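Local coordinates for protein thiamine-monophosphate kinase (Stenotrophomonas maltophilia, PDB 6XEP) that probably catalyses the ATP-dependent phosphorylation of thiamine monophosphate to thiamine diphosphate, the active form of vitamin B1, at residues K74-A77 with V78-D82; D154-Q157 with L158-I162. One frame throughout, in Å; residues are numbered along the deposited sequence. Where two conformers were deposited one is given.

How the contacts relate
Contact 1 comes first along the chain, inside helix 68-85 of the N-terminal AIR synthase-related region; contact 2 follows in the loop that leaves strand 136-145 and enters strand 161-165 of the C-terminal region. They share no helix, strand or sheet and do not touch: their centres are 26 Å apart and their nearest atoms about 13 Å. Contact 1 lies about 4 Å from the centre of the chain, on a helix that packs on the mixed sheet containing strands 48-57 and 136-145, whereas contact 2 lies about 23 Å from it, at the start of a strand in another sheet. One thus belongs to the predicted magnesium and substrate site, the other to the entry into the C-terminal sheet.

Contact 1: residues K74-A77 with V78-D82; sequences KTLA and VNLSD
Residues 74-77 and 78-82 are successive turns of one alpha helix, joined by main-chain bonds of the i to i+4 type: Val-78 N to Lys-74 O at 3.0 Å, Leu-80 N to Leu-76 O, and Ser-81 N to Ala-77 O at 2.9 Å. The middle bond is the straightest, with an N-H...O angle of 166°. On one flank Leu-76 and Leu-80 touch: CG of Leu-76 meets CD1 of Leu-80 at 3.8 Å, the two side chains passing each other at a slant. With chi1 at 177°, Leu-76 carries CG on the side opposite its N, where it meets Leu-80. This apolar flank, with Ala-77, faces Phe-114, Leu-117 and Ala-118 of helix 104-120. Helix 68-85 touches that helix along one flank and strands 48-57 and 136-145 along the next, in the N-terminal region of a PurM-like fold, and it carries Asp-82, a predicted magnesium ligand. Val-78 lays CG2 against Lys-74 O, 3.3 Å away, over the preceding turn. Lys-74, extended along its whole length, forms a salt bridge with Asp-274, a predicted substrate-binding residue, while its NZ also bonds to Leu-201 O. On the sheet side, Asn-79 OD1 comes within 3.2 Å of Thr-75 O, two acceptors that do not bond, while its ND2 donates to Thr-52, itself a predicted magnesium ligand. Ser-81 OG bonds to Asp-223, another predicted magnesium ligand.

Contact 2: residues D154-Q157 with L158-I162; sequences DRAQ and LGDDI
The carboxylate of Asp-160 lies against the backbone of Gln-157, whose N-H meets it over a face: the donor stands 66° out of the carboxylate plane, and the bond from Gln-157 N to OD2 is 2.9 Å long and nearly straight. Over the same face lies Gln-157 O, an acceptor not bonded to the carboxylate, 3.1 Å from Asp-160 CG. The other oxygen, OD1, has CB of Gln-157 as a neighbour, at 3.6 Å. Asp-160 CG is anti to its own carbonyl carbon (chi1 -78°), which folds the carboxylate back over the residue three places earlier. OD2 has further partners in Thr-281 and His-219, so three bonds grip this buried oxygen and would tend to favour the charged form. A second flat group is the carboxamide of Gln-157, in one of its two deposited conformers. Its chain bends at chi2 and curls back to the main chain, where NE2 bonds Arg-155 O at 3.2 Å; the acceptor lies close to the amide plane, whereas the donor sits above the carbonyl plane of Arg-155. OE1 accepts from a water, 2.9 Å away, that in turn accepts from Leu-158 N, so the amide is tied to main chain directly through NE2 and by way of water through OE1. Around the bend, Asp-160 N returns to Gln-157 O at 3.0 Å. Gly-159, with phi positive, takes the third position, where a side chain would press on the preceding carbonyl. Gln-157 to Asp-160 is therefore a type II beta turn whose last residue returns its carboxylate to the first N-H, and the chain then enters strand 161-165 of the C-terminal six-stranded sheet.

Contact 1: residues K74-A77 with V78-D82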
loop_
_atom_site.group_PDB
_atom_site.type_symbol
_atom_site.label_atom_id
_atom_site.label_comp_id
_atom_site.label_asym_id
_atom_site.label_seq_id
_atom_site.Cartn_x
_atom_site.Cartn_y
_atom_site.Cartn_z
ATOM N N LYS A 74 15.695 2.766 -1.037
ATOM C CA LYS A 74 15.198 2.910 -2.394
ATOM C C LYS A 74 13.697 2.673 -2.462
ATOM O O LYS A 74 12.998 3.355 -3.219
ATOM C CB LYS A 74 15.950 1.965 -3.342
ATOM C CG LYS A 74 15.533 2.186 -4.797
ATOM C CD LYS A 74 16.568 1.639 -5.791
ATOM C CE LYS A 74 16.178 2.052 -7.208
ATOM N NZ LYS A 74 17.152 1.608 -8.240
ATOM N N THR A 75 13.177 1.742 -1.643
ATOM C CA THR A 75 11.732 1.498 -1.657
ATOM C C THR A 75 10.964 2.784 -1.355
ATOM O O THR A 75 10.008 3.136 -2.058
ATOM C CB THR A 75 11.384 0.383 -0.657
ATOM O OG1 THR A 75 12.012 -0.831 -1.083
ATOM C CG2 THR A 75 9.896 0.128 -0.650
ATOM N N LEU A 76 11.410 3.538 -0.353
ATOM C CA LEU A 76 10.754 4.809 -0.060
ATOM C C LEU A 76 11.086 5.872 -1.109
ATOM O O LEU A 76 10.225 6.685 -1.460
ATOM C CB LEU A 76 11.154 5.294 1.330
ATOM C CG LEU A 76 10.617 6.650 1.784
ATOM C CD1 LEU A 76 9.073 6.663 1.809
ATOM C CD2 LEU A 76 11.184 6.969 3.170
ATOM N N ALA A 77 12.326 5.900 -1.602
ATOM C CA ALA A 77 12.729 6.936 -2.547
ATOM C C ALA A 77 11.858 6.936 -3.803
ATOM O O ALA A 77 11.561 8.002 -4.354
ATOM C CB ALA A 77 14.199 6.754 -2.931
ATOM N N VAL A 78 11.467 5.756 -4.288
ATOM C CA VAL A 78 10.608 5.693 -5.471
ATOM C C VAL A 78 9.312 6.463 -5.229
ATOM O O VAL A 78 8.863 7.250 -6.068
ATOM C CB VAL A 78 10.332 4.228 -5.855
ATOM C CG1 VAL A 78 9.378 4.190 -7.033
ATOM C CG2 VAL A 78 11.636 3.547 -6.205
ATOM N N ASN A 79 8.697 6.251 -4.067
ATOM C CA ASN A 79 7.428 6.907 -3.766
ATOM C C ASN A 79 7.600 8.400 -3.554
ATOM O O ASN A 79 6.747 9.201 -3.965
ATOM C CB ASN A 79 6.815 6.270 -2.526
ATOM C CG ASN A 79 6.254 4.918 -2.811
ATOM O OD1 ASN A 79 6.968 3.915 -2.781
ATOM N ND2 ASN A 79 4.968 4.872 -3.129
ATOM N N LEU A 80 8.669 8.792 -2.862
ATOM C CA LEU A 80 8.907 10.206 -2.645
ATOM C C LEU A 80 9.176 10.921 -3.960
ATOM O O LEU A 80 8.798 12.083 -4.120
ATOM C CB LEU A 80 10.073 10.397 -1.683
ATOM C CG LEU A 80 9.803 10.003 -0.236
ATOM C CD1 LEU A 80 11.059 10.208 0.622
ATOM C CD2 LEU A 80 8.611 10.806 0.328
ATOM N N SER A 81 9.846 10.247 -4.894
ATOM C CA SER A 81 10.081 10.852 -6.198
ATOM C C SER A 81 8.762 11.064 -6.943
ATOM O O SER A 81 8.585 12.080 -7.630
ATOM C CB SER A 81 11.032 9.978 -7.006
ATOM O OG SER A 81 11.251 10.566 -8.272
ATOM N N ASP A 82 7.831 10.108 -6.817
ATOM C CA ASP A 82 6.491 10.259 -7.386
ATOM C C ASP A 82 5.792 11.478 -6.792
ATOM O O ASP A 82 5.182 12.281 -7.507
ATOM C CB ASP A 82 5.643 9.012 -7.104
ATOM C CG ASP A 82 6.170 7.738 -7.756
ATOM O OD1 ASP A 82 7.046 7.791 -8.638
ATOM O OD2 ASP A 82 5.671 6.656 -7.363
#

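Contact 2: residues D154-Q157 with L158-I162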
loop_
_atom_site.group_PDB
_atom_site.type_symbol
_atom_site.label_atom_id
_atom_site.label_comp_id
_atom_site.label_asym_id
_atom_site.label_seq_id
_atom_site.Cartn_x
_atom_site.Cartn_y
_atom_site.Cartn_z
ATOM N N ASP A 154 0.432 17.825 -18.066
ATOM C CA ASP A 154 -0.296 18.198 -19.272
ATOM C C ASP A 154 -0.287 19.698 -19.543
ATOM O O ASP A 154 -1.012 20.165 -20.432
ATOM C CB ASP A 154 -1.742 17.677 -19.202
ATOM C CG ASP A 154 -2.555 18.330 -18.092
ATOM O OD1 ASP A 154 -1.961 18.896 -17.162
ATOM O OD2 ASP A 154 -3.801 18.272 -18.139
ATOM N N ARG A 155 0.557 20.468 -18.861
ATOM C CA ARG A 155 0.473 21.918 -18.971
ATOM C C ARG A 155 1.737 22.554 -19.540
ATOM O O ARG A 155 1.941 23.759 -19.375
ATOM C CB ARG A 155 0.120 22.524 -17.612
ATOM C CG ARG A 155 -1.295 22.137 -17.185
ATOM C CD ARG A 155 -1.784 22.888 -15.971
ATOM N NE ARG A 155 -3.203 22.628 -15.738
ATOM C CZ ARG A 155 -3.800 22.730 -14.554
ATOM N NH1 ARG A 155 -3.098 23.069 -13.476
ATOM N NH2 ARG A 155 -5.099 22.470 -14.446
ATOM N N ALA A 156 2.571 21.792 -20.237
ATOM C CA ALA A 156 3.680 22.412 -20.950
ATOM C C ALA A 156 3.133 23.390 -21.988
ATOM O O ALA A 156 2.077 23.159 -22.576
ATOM C CB ALA A 156 4.545 21.346 -21.619
ATOM N N GLN A 157 3.836 24.506 -22.189
ATOM C CA GLN A 157 3.411 25.559 -23.097
ATOM C C GLN A 157 4.413 25.699 -24.230
ATOM O O GLN A 157 5.616 25.529 -24.029
ATOM C CB GLN A 157 3.280 26.905 -22.370
ATOM C CG GLN A 157 2.213 26.896 -21.294
ATOM C CD GLN A 157 0.851 26.597 -21.863
ATOM O OE1 GLN A 157 0.383 27.287 -22.776
ATOM N NE2 GLN A 157 0.201 25.559 -21.338
ATOM N N LEU A 158 3.908 26.026 -25.420
ATOM C CA LEU A 158 4.792 26.320 -26.537
ATOM C C LEU A 158 5.791 27.400 -26.145
ATOM O O LEU A 158 5.434 28.390 -25.495
ATOM C CB LEU A 158 3.967 26.764 -27.756
ATOM C CG LEU A 158 2.981 25.723 -28.304
ATOM C CD1 LEU A 158 2.308 26.221 -29.576
ATOM C CD2 LEU A 158 3.660 24.389 -28.568
ATOM N N GLY A 159 7.051 27.206 -26.535
ATOM C CA GLY A 159 8.111 28.115 -26.158
ATOM C C GLY A 159 8.782 27.849 -24.819
ATOM O O GLY A 159 9.788 28.507 -24.514
ATOM N N ASP A 160 8.283 26.905 -24.013
ATOM C CA ASP A 160 8.925 26.605 -22.734
ATOM C C ASP A 160 10.343 26.076 -22.940
ATOM O O ASP A 160 10.636 25.384 -23.920
ATOM C CB ASP A 160 8.133 25.549 -21.956
ATOM C CG ASP A 160 6.903 26.105 -21.264
ATOM O OD1 ASP A 160 6.662 27.333 -21.334
ATOM O OD2 ASP A 160 6.179 25.295 -20.638
ATOM N N ASP A 161 11.221 26.382 -21.988
ATOM C CA ASP A 161 12.447 25.610 -21.823
ATOM C C ASP A 161 12.128 24.284 -21.133
ATOM O O ASP A 161 11.209 24.195 -20.321
ATOM C CB ASP A 161 13.473 26.360 -20.971
ATOM C CG ASP A 161 13.940 27.658 -21.597
ATOM O OD1 ASP A 161 14.103 27.692 -22.832
ATOM O OD2 ASP A 161 14.175 28.643 -20.842
ATOM N N ILE A 162 12.924 23.263 -21.431
ATOM C CA ILE A 162 12.898 21.994 -20.714
ATOM C C ILE A 162 14.111 21.961 -19.792
ATOM O O ILE A 162 15.225 22.307 -20.216
ATOM C CB ILE A 162 12.919 20.804 -21.688
ATOM C CG1 ILE A 162 11.744 20.890 -22.676
ATOM C CG2 ILE A 162 12.831 19.467 -20.934
ATOM C CD1 ILE A 162 11.764 19.754 -23.700
HETATM O O HOH W 1 1.062 26.549 -25.498
#